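Local coordinates for protein aminotransferase, class III (Deinococcus radiodurans, PDB 3I4J) that probably catalyses amino-group transfer with pyridoxal phosphate, as a class III aminotransferase, at residues E75-A78 with G79-R83; W93-G97 with G98-T102; A297-P300 with V301-A304. The protein carries 1 engineered substitution. All blocks are in the same frame, centred on the assembly; numbering follows the deposited sequence.

In the fold
The three contacts lie close together in a chain of the class III aminotransferase family. Contact 1 is within helix 72-84. Contact 2 follows it in the chain and joins strand 91-95 to helix 98-115. Contact 3 opens helix 300-315. Contacts 1 and 3 have centres 13 Å apart and touch, with Y77 CB 3.6 Å from V303 CG1. Contacts 2 and 3 have centres 12 Å apart and meet where A94 O packs on A297 CB. Contacts 1 and 2 do not touch; their nearest atoms are about 6 Å apart. Contact 2 holds a sulfate, probably at the site of the cofactor phosphate. All three adjoin the second subunit.

Contact 1 of 3, residues E75-A78 with G79-R83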
ATOM      1  N   GLU C  75     -15.529  -9.527  -7.440  1.00 23.26           N
ATOM      2  CA  GLU C  75     -16.864  -9.309  -7.998  1.00 23.97           C
ATOM      3  C   GLU C  75     -17.909  -9.426  -6.892  1.00 23.19           C
ATOM      4  O   GLU C  75     -18.832  -8.614  -6.803  1.00 24.65           O
ATOM      5  CB  GLU C  75     -17.178 -10.351  -9.077  1.00 23.72           C
ATOM      6  CG  GLU C  75     -16.328 -10.276 -10.333  1.00 24.38           C
ATOM      7  CD  GLU C  75     -16.547  -8.999 -11.115  1.00 26.25           C
ATOM      8  OE1 GLU C  75     -17.660  -8.427 -11.029  1.00 27.10           O
ATOM      9  OE2 GLU C  75     -15.615  -8.578 -11.829  1.00 23.73           O
ATOM     10  N   GLU C  76     -17.765 -10.452  -6.057  1.00 21.63           N
ATOM     11  CA  GLU C  76     -18.700 -10.682  -4.965  1.00 22.45           C
ATOM     12  C   GLU C  76     -18.619  -9.565  -3.933  1.00 23.90           C
ATOM     13  O   GLU C  76     -19.631  -8.966  -3.565  1.00 22.07           O
ATOM     14  CB  GLU C  76     -18.410 -12.025  -4.294  1.00 23.11           C
ATOM     15  CG  GLU C  76     -19.338 -12.356  -3.137  1.00 24.84           C
ATOM     16  CD  GLU C  76     -19.022 -13.695  -2.493  1.00 29.65           C
ATOM     17  OE1 GLU C  76     -18.078 -14.377  -2.957  1.00 30.93           O
ATOM     18  OE2 GLU C  76     -19.720 -14.066  -1.524  1.00 31.89           O
ATOM     19  N   TYR C  77     -17.404  -9.274  -3.484  1.00 22.79           N
ATOM     20  CA  TYR C  77     -17.186  -8.241  -2.480  1.00 20.63           C
ATOM     21  C   TYR C  77     -17.665  -6.853  -2.912  1.00 21.19           C
ATOM     22  O   TYR C  77     -18.313  -6.155  -2.134  1.00 21.23           O
ATOM     23  CB  TYR C  77     -15.700  -8.178  -2.116  1.00 22.01           C
ATOM     24  CG  TYR C  77     -15.381  -7.149  -1.062  1.00 21.33           C
ATOM     25  CD1 TYR C  77     -15.904  -7.253   0.226  1.00 20.28           C
ATOM     26  CD2 TYR C  77     -14.549  -6.066  -1.352  1.00 21.57           C
ATOM     27  CE1 TYR C  77     -15.610  -6.303   1.205  1.00 22.80           C
ATOM     28  CE2 TYR C  77     -14.249  -5.114  -0.382  1.00 21.01           C
ATOM     29  CZ  TYR C  77     -14.782  -5.237   0.890  1.00 21.82           C
ATOM     30  OH  TYR C  77     -14.485  -4.289   1.845  1.00 23.00           O
ATOM     31  N   ALA C  78     -17.344  -6.453  -4.141  1.00 21.45           N
ATOM     32  CA  ALA C  78     -17.748  -5.140  -4.640  1.00 21.68           C
ATOM     33  C   ALA C  78     -19.251  -4.940  -4.473  1.00 22.33           C
ATOM     34  O   ALA C  78     -19.693  -3.898  -3.994  1.00 20.94           O
ATOM     35  CB  ALA C  78     -17.358  -4.985  -6.110  1.00 22.14           C
ATOM     36  N   GLY C  79     -20.028  -5.942  -4.867  1.00 21.66           N
ATOM     37  CA  GLY C  79     -21.475  -5.849  -4.738  1.00 22.71           C
ATOM     38  C   GLY C  79     -21.925  -5.818  -3.288  1.00 23.05           C
ATOM     39  O   GLY C  79     -22.779  -5.007  -2.909  1.00 23.27           O
ATOM     40  N   ARG C  80     -21.347  -6.694  -2.473  1.00 22.28           N
ATOM     41  CA  ARG C  80     -21.687  -6.766  -1.060  1.00 22.64           C
ATOM     42  C   ARG C  80     -21.379  -5.455  -0.350  1.00 22.65           C
ATOM     43  O   ARG C  80     -22.186  -4.957   0.432  1.00 21.48           O
ATOM     44  CB  ARG C  80     -20.917  -7.907  -0.390  1.00 24.98           C
ATOM     45  CG  ARG C  80     -21.510  -9.291  -0.646  1.00 26.44           C
ATOM     46  CD  ARG C  80     -22.795  -9.482   0.155  1.00 26.43           C
ATOM     47  NE  ARG C  80     -22.561  -9.312   1.587  1.00 28.51           N
ATOM     48  CZ  ARG C  80     -21.884 -10.168   2.345  1.00 27.80           C
ATOM     49  NH1 ARG C  80     -21.375 -11.271   1.815  1.00 29.95           N
ATOM     50  NH2 ARG C  80     -21.692  -9.910   3.633  1.00 29.78           N
ATOM     51  N   LEU C  81     -20.208  -4.899  -0.631  1.00 20.38           N
ATOM     52  CA  LEU C  81     -19.795  -3.650  -0.008  1.00 21.66           C
ATOM     53  C   LEU C  81     -20.692  -2.488  -0.430  1.00 21.85           C
ATOM     54  O   LEU C  81     -21.153  -1.713   0.414  1.00 21.68           O
ATOM     55  CB  LEU C  81     -18.337  -3.346  -0.369  1.00 20.29           C
ATOM     56  CG  LEU C  81     -17.765  -2.014   0.125  1.00 21.28           C
ATOM     57  CD1 LEU C  81     -17.757  -1.981   1.642  1.00 21.89           C
ATOM     58  CD2 LEU C  81     -16.352  -1.845  -0.420  1.00 21.05           C
ATOM     59  N   ALA C  82     -20.934  -2.373  -1.733  1.00 20.95           N
ATOM     60  CA  ALA C  82     -21.777  -1.312  -2.269  1.00 23.05           C
ATOM     61  C   ALA C  82     -23.141  -1.299  -1.586  1.00 23.45           C
ATOM     62  O   ALA C  82     -23.641  -0.238  -1.209  1.00 23.80           O
ATOM     63  CB  ALA C  82     -21.952  -1.491  -3.775  1.00 23.19           C
ATOM     64  N   ARG C  83     -23.734  -2.478  -1.422  1.00 24.63           N
ATOM     65  CA  ARG C  83     -25.045  -2.585  -0.786  1.00 25.33           C
ATOM     66  C   ARG C  83     -25.012  -2.231   0.701  1.00 25.56           C
ATOM     67  O   ARG C  83     -25.907  -1.550   1.204  1.00 23.43           O
ATOM     68  CB  ARG C  83     -25.617  -3.995  -0.984  1.00 26.42           C
ATOM     69  CG  ARG C  83     -26.025  -4.291  -2.425  1.00 30.35           C
ATOM     70  CD  ARG C  83     -26.782  -5.613  -2.554  1.00 31.38           C
ATOM     71  NE  ARG C  83     -25.929  -6.793  -2.416  1.00 32.16           N
ATOM     72  CZ  ARG C  83     -25.098  -7.239  -3.356  1.00 33.71           C
ATOM     73  NH1 ARG C  83     -24.994  -6.604  -4.519  1.00 36.09           N
ATOM     74  NH2 ARG C  83     -24.379  -8.335  -3.140  1.00 35.29           N
TER
HETATM   75  O   HOH W   1     -21.882 -12.788  -0.604  1.00 30.58           O
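E76, Y77 and A78 give their carbonyls to R80, L81 and A82, the i to i+4 ladder of an alpha-helix. L81 N to Y77 O is the shortest rung, at 2.7 Å, and is nearly straight (N-H...O 168°). R80 N is 3.0 Å from E76 O.

The side chains of E76 and R80 are joined through a water. It donates to E76 OE2 at 2.7 Å and accepts from R80 NH1 at 2.9 Å, lying in the plane of the guanidinium at its edge. E76 OE2 and R80 NH1 are 4.7 Å apart, so the water, not a direct contact, links them. R80 CG, anti to its own carbonyl carbon, lies 3.5 Å from E76 O. R80 NH2 is engaged in salt bridges with E314 and D311. E75 turns to the subunit interface, where its OE2 bonds Y6 of the second subunit and S70 of its own chain.

The neighbouring flank, Y77 with L81, is apolar. Y77 CG is anti to its backbone N (chi1 -179°), which lays the ring alongside the next turn. L81 CB lies over one face, offset toward the rim. L81 CD2 then reaches the far end of the ring, 3.9 Å from Y77 CE2.

This apolar flank is buried. A78 and L81 lean on F92 of strand 91-95. Y77 meets F92 with steeply inclined ring planes and also packs on V303 of helix 300-315.

Contact 2 of 3, residues W93-G97 with G98-T102; sequences WAVSG and GSEAT. With SO4 (sulfate ion), chain G.
E100 reaches back from the first turn of helix 98-115 to the backbone of S96 and G97, at a strand-turn-helix corner. G97 is the N-cap. A101 N returns to G97 O at 3.1 Å and closes the first turn. E100, three residues after the N-cap G97, accepts from the G97 N-H; a full capping box cannot form because the N-cap is a glycine.

The tight part lies on the strand side. E100 OE1 takes two backbone N-H groups. S96 N is 2.9 Å from E100 OE1, nearly along the C-O axis of the carboxylate. G97 N is 3.3 Å from E100 OE1 and comes from above the carboxylate plane. A water, also hydrogen-bonded to S96 OG, is a third donor to E100 OE1. With CG anti to the carbonyl carbon (chi1 -64°) and the chain extended beyond it, the carboxylate of E100 reaches the turn. Its CB also packs on V95 CB. Beside it, V95 CG2 presses on A101 CB at 3.7 Å. An alanine in place of E100 is likely to leave both turn N-H groups without their shared acceptor and so let the turn shift. Behind this corner, V95 pairs with A271 of strand 271-275, and A101 packs on V258.

The solvent side is looser. At the exposed S99, the helix N-terminus faces a sulfate, probably from the crystallisation liquor, which T295 of the second subunit also holds. Its place is consistent with that of the cofactor phosphate in class III aminotransferases. Here S99 OG is 3.0 Å from sulfate O2, and S99 N gives the same oxygen a nearly straight bond of 2.8 Å (169°).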
ATOM      1  N   TRP C  93     -13.347   0.614  -6.574  1.00 17.98           N
ATOM      2  CA  TRP C  93     -11.972   0.647  -7.048  1.00 20.59           C
ATOM      3  C   TRP C  93     -11.134   0.245  -5.833  1.00 20.34           C
ATOM      4  O   TRP C  93     -10.965   1.028  -4.896  1.00 19.18           O
ATOM      5  CB  TRP C  93     -11.613   2.060  -7.512  1.00 20.95           C
ATOM      6  CG  TRP C  93     -10.151   2.261  -7.804  1.00 22.19           C
ATOM      7  CD1 TRP C  93      -9.281   3.070  -7.125  1.00 22.29           C
ATOM      8  CD2 TRP C  93      -9.395   1.657  -8.859  1.00 25.59           C
ATOM      9  NE1 TRP C  93      -8.032   3.009  -7.695  1.00 22.01           N
ATOM     10  CE2 TRP C  93      -8.073   2.148  -8.761  1.00 25.57           C
ATOM     11  CE3 TRP C  93      -9.709   0.748  -9.882  1.00 28.54           C
ATOM     12  CZ2 TRP C  93      -7.062   1.762  -9.650  1.00 30.02           C
ATOM     13  CZ3 TRP C  93      -8.702   0.364 -10.768  1.00 30.83           C
ATOM     14  CH2 TRP C  93      -7.393   0.873 -10.643  1.00 30.60           C
ATOM     15  N   ALA C  94     -10.628  -0.984  -5.852  1.00 19.77           N
ATOM     16  CA  ALA C  94      -9.856  -1.507  -4.734  1.00 19.50           C
ATOM     17  C   ALA C  94      -8.370  -1.192  -4.819  1.00 19.47           C
ATOM     18  O   ALA C  94      -7.767  -1.287  -5.885  1.00 21.12           O
ATOM     19  CB  ALA C  94     -10.051  -3.029  -4.637  1.00 21.35           C
ATOM     20  N   VAL C  95      -7.799  -0.802  -3.685  1.00 19.02           N
ATOM     21  CA  VAL C  95      -6.370  -0.523  -3.586  1.00 19.14           C
ATOM     22  C   VAL C  95      -5.869  -1.066  -2.245  1.00 19.28           C
ATOM     23  O   VAL C  95      -6.627  -1.708  -1.506  1.00 19.51           O
ATOM     24  CB  VAL C  95      -6.046   0.991  -3.723  1.00 21.10           C
ATOM     25  CG1 VAL C  95      -6.334   1.451  -5.144  1.00 21.28           C
ATOM     26  CG2 VAL C  95      -6.841   1.808  -2.714  1.00 19.70           C
ATOM     27  N   SER C  96      -4.602  -0.818  -1.922  1.00 21.22           N
ATOM     28  CA  SER C  96      -4.027  -1.347  -0.689  1.00 21.41           C
ATOM     29  C   SER C  96      -4.015  -0.410   0.515  1.00 22.00           C
ATOM     30  O   SER C  96      -3.963  -0.875   1.653  1.00 23.31           O
ATOM     31  CB  SER C  96      -2.596  -1.830  -0.948  1.00 23.53           C
ATOM     32  OG  SER C  96      -2.565  -2.815  -1.964  1.00 25.40           O
ATOM     33  N   GLY C  97      -4.054   0.898   0.277  1.00 20.75           N
ATOM     34  CA  GLY C  97      -4.027   1.832   1.392  1.00 22.28           C
ATOM     35  C   GLY C  97      -4.870   3.081   1.208  1.00 22.90           C
ATOM     36  O   GLY C  97      -5.279   3.416   0.095  1.00 21.66           O
ATOM     37  N   GLY C  98      -5.112   3.777   2.313  1.00 23.58           N
ATOM     38  CA  GLY C  98      -5.915   4.985   2.277  1.00 22.46           C
ATOM     39  C   GLY C  98      -5.370   6.084   1.388  1.00 21.02           C
ATOM     40  O   GLY C  98      -6.127   6.756   0.696  1.00 20.00           O
ATOM     41  N   SER C  99      -4.059   6.289   1.410  1.00 20.72           N
ATOM     42  CA  SER C  99      -3.466   7.325   0.581  1.00 20.98           C
ATOM     43  C   SER C  99      -3.678   7.039  -0.898  1.00 19.96           C
ATOM     44  O   SER C  99      -4.014   7.943  -1.663  1.00 21.49           O
ATOM     45  CB  SER C  99      -1.978   7.451   0.890  1.00 23.72           C
ATOM     46  OG  SER C  99      -1.811   7.836   2.242  1.00 31.54           O
ATOM     47  N   GLU C 100      -3.485   5.783  -1.298  1.00 18.42           N
ATOM     48  CA  GLU C 100      -3.685   5.386  -2.689  1.00 19.34           C
ATOM     49  C   GLU C 100      -5.138   5.646  -3.073  1.00 18.04           C
ATOM     50  O   GLU C 100      -5.426   6.096  -4.182  1.00 18.34           O
ATOM     51  CB  GLU C 100      -3.405   3.892  -2.889  1.00 21.40           C
ATOM     52  CG  GLU C 100      -1.972   3.444  -2.636  1.00 24.68           C
ATOM     53  CD  GLU C 100      -1.763   1.974  -2.980  1.00 26.59           C
ATOM     54  OE1 GLU C 100      -2.640   1.148  -2.642  1.00 25.73           O
ATOM     55  OE2 GLU C 100      -0.723   1.636  -3.582  1.00 28.56           O
ATOM     56  N   ALA C 101      -6.044   5.357  -2.144  1.00 17.08           N
ATOM     57  CA  ALA C 101      -7.478   5.533  -2.381  1.00 15.93           C
ATOM     58  C   ALA C 101      -7.847   7.003  -2.547  1.00 18.04           C
ATOM     59  O   ALA C 101      -8.647   7.361  -3.415  1.00 16.42           O
ATOM     60  CB  ALA C 101      -8.273   4.921  -1.234  1.00 17.54           C
ATOM     61  N   THR C 102      -7.262   7.841  -1.701  1.00 18.17           N
ATOM     62  CA  THR C 102      -7.498   9.278  -1.739  1.00 19.50           C
ATOM     63  C   THR C 102      -6.958   9.880  -3.032  1.00 19.69           C
ATOM     64  O   THR C 102      -7.629  10.674  -3.688  1.00 18.77           O
ATOM     65  CB  THR C 102      -6.831   9.961  -0.542  1.00 19.55           C
ATOM     66  OG1 THR C 102      -7.403   9.455   0.670  1.00 19.70           O
ATOM     67  CG2 THR C 102      -7.024  11.467  -0.613  1.00 21.36           C
TER
HETATM   68  S   SO4 G 431      -1.993   4.839   4.559  1.00 39.98           S
HETATM   69  O1  SO4 G 431      -0.811   3.995   4.784  1.00 42.38           O
HETATM   70  O2  SO4 G 431      -2.210   4.975   3.113  1.00 41.81           O
HETATM   71  O3  SO4 G 431      -3.176   4.240   5.208  1.00 41.92           O
HETATM   72  O4  SO4 G 431      -1.758   6.173   5.128  1.00 43.69           O
HETATM   73  O   HOH W   2      -2.387  -1.304  -4.291  1.00 25.91           O

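Contact 3 of 3, residues A297-P300 with V301-A304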
ATOM      1  N   ALA C 297      -3.535  -3.965  -6.144  1.00 18.08           N
ATOM      2  CA  ALA C 297      -4.904  -3.447  -6.200  1.00 19.07           C
ATOM      3  C   ALA C 297      -5.824  -4.611  -6.564  1.00 19.50           C
ATOM      4  O   ALA C 297      -5.599  -5.285  -7.570  1.00 19.34           O
ATOM      5  CB  ALA C 297      -5.012  -2.364  -7.247  1.00 20.30           C
ATOM      6  N   GLY C 298      -6.850  -4.845  -5.747  1.00 19.60           N
ATOM      7  CA  GLY C 298      -7.776  -5.940  -6.005  1.00 20.77           C
ATOM      8  C   GLY C 298      -7.301  -7.311  -5.542  1.00 21.00           C
ATOM      9  O   GLY C 298      -7.961  -8.323  -5.792  1.00 19.41           O
ATOM     10  N   HIS C 299      -6.155  -7.339  -4.864  1.00 19.50           N
ATOM     11  CA  HIS C 299      -5.550  -8.569  -4.346  1.00 19.34           C
ATOM     12  C   HIS C 299      -6.603  -9.521  -3.764  1.00 18.77           C
ATOM     13  O   HIS C 299      -7.268  -9.189  -2.783  1.00 18.91           O
ATOM     14  CB  HIS C 299      -4.515  -8.186  -3.279  1.00 18.91           C
ATOM     15  CG  HIS C 299      -3.854  -9.352  -2.617  1.00 18.78           C
ATOM     16  ND1 HIS C 299      -3.255 -10.373  -3.324  1.00 21.09           N
ATOM     17  CD2 HIS C 299      -3.671  -9.643  -1.308  1.00 17.50           C
ATOM     18  CE1 HIS C 299      -2.731 -11.242  -2.477  1.00 15.40           C
ATOM     19  NE2 HIS C 299      -2.968 -10.820  -1.249  1.00 20.52           N
ATOM     20  N   PRO C 300      -6.763 -10.719  -4.358  1.00 18.51           N
ATOM     21  CA  PRO C 300      -7.754 -11.684  -3.869  1.00 18.41           C
ATOM     22  C   PRO C 300      -7.758 -12.025  -2.382  1.00 18.90           C
ATOM     23  O   PRO C 300      -8.814 -12.039  -1.759  1.00 18.65           O
ATOM     24  CB  PRO C 300      -7.502 -12.912  -4.745  1.00 19.09           C
ATOM     25  CG  PRO C 300      -7.155 -12.280  -6.059  1.00 19.80           C
ATOM     26  CD  PRO C 300      -6.183 -11.180  -5.634  1.00 19.34           C
ATOM     27  N   VAL C 301      -6.599 -12.312  -1.803  1.00 18.07           N
ATOM     28  CA  VAL C 301      -6.588 -12.666  -0.392  1.00 18.25           C
ATOM     29  C   VAL C 301      -7.020 -11.493   0.473  1.00 18.40           C
ATOM     30  O   VAL C 301      -7.747 -11.670   1.450  1.00 19.12           O
ATOM     31  CB  VAL C 301      -5.197 -13.147   0.070  1.00 19.85           C
ATOM     32  CG1 VAL C 301      -5.282 -13.658   1.498  1.00 16.99           C
ATOM     33  CG2 VAL C 301      -4.698 -14.253  -0.847  1.00 21.42           C
ATOM     34  N   SER C 302      -6.572 -10.294   0.112  1.00 18.83           N
ATOM     35  CA  SER C 302      -6.930  -9.105   0.876  1.00 18.64           C
ATOM     36  C   SER C 302      -8.416  -8.799   0.718  1.00 19.53           C
ATOM     37  O   SER C 302      -9.072  -8.378   1.664  1.00 19.44           O
ATOM     38  CB  SER C 302      -6.084  -7.916   0.426  1.00 20.00           C
ATOM     39  OG  SER C 302      -4.723  -8.129   0.768  1.00 17.80           O
ATOM     40  N   VAL C 303      -8.938  -9.018  -0.482  1.00 19.28           N
ATOM     41  CA  VAL C 303     -10.354  -8.784  -0.743  1.00 19.74           C
ATOM     42  C   VAL C 303     -11.180  -9.794   0.056  1.00 19.88           C
ATOM     43  O   VAL C 303     -12.214  -9.448   0.627  1.00 19.89           O
ATOM     44  CB  VAL C 303     -10.654  -8.900  -2.255  1.00 19.92           C
ATOM     45  CG1 VAL C 303     -12.161  -8.851  -2.512  1.00 20.85           C
ATOM     46  CG2 VAL C 303      -9.968  -7.755  -2.995  1.00 20.29           C
ATOM     47  N   ALA C 304     -10.716 -11.040   0.106  1.00 19.33           N
ATOM     48  CA  ALA C 304     -11.410 -12.073   0.869  1.00 20.02           C
ATOM     49  C   ALA C 304     -11.474 -11.660   2.341  1.00 19.69           C
ATOM     50  O   ALA C 304     -12.456 -11.930   3.027  1.00 19.21           O
ATOM     51  CB  ALA C 304     -10.681 -13.415   0.726  1.00 20.20           C
TER
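H299 and P300 accept the backbone bonds that start helix 300-315, from V303 and A304. H299 is the N-cap. H299 O takes V303 N at 2.8 Å. P300 O takes A304 N at the same length of 2.8 Å. P300 itself stands in the first turn, where a residue without an N-H costs the helix no bond. G298, just before H299, has a positive phi (82°), a conformation where any side chain would collide with the O of A297.

The imidazole of H299 makes the next kind of contact. Its CG is anti to the backbone N (chi1 178°), and this folds the ring back beneath the start of the helix. V301 N lies over the centre of one ring face, 3.9 Å above the plane. The side chains of H299 and V301 run side by side in the same direction, with H299 NE2 3.5 Å from V301 CB. NE2 has a weak hydrogen bond to the O of Y267 of the second subunit, and Y296 meets the ring edge-to-face.

The rest is van der Waals packing. V303 CG2 sits against two carbonyls, 3.1 Å from H299 O and 3.5 Å from G298 O. Further on, V303 packs on L74 of helix 72-84. P300, V301 and A304 lie on helix 48-60, against Q57 and M54.

The polar links between these two segments are thus backbone bonds, and the ring of H299 contributes packing against V301. H299, V301 and S302 also pack on G266, Y267 and P269 of the second subunit, with the weak NE2 bond in addition. This implies that the helix start takes part in dimer packing.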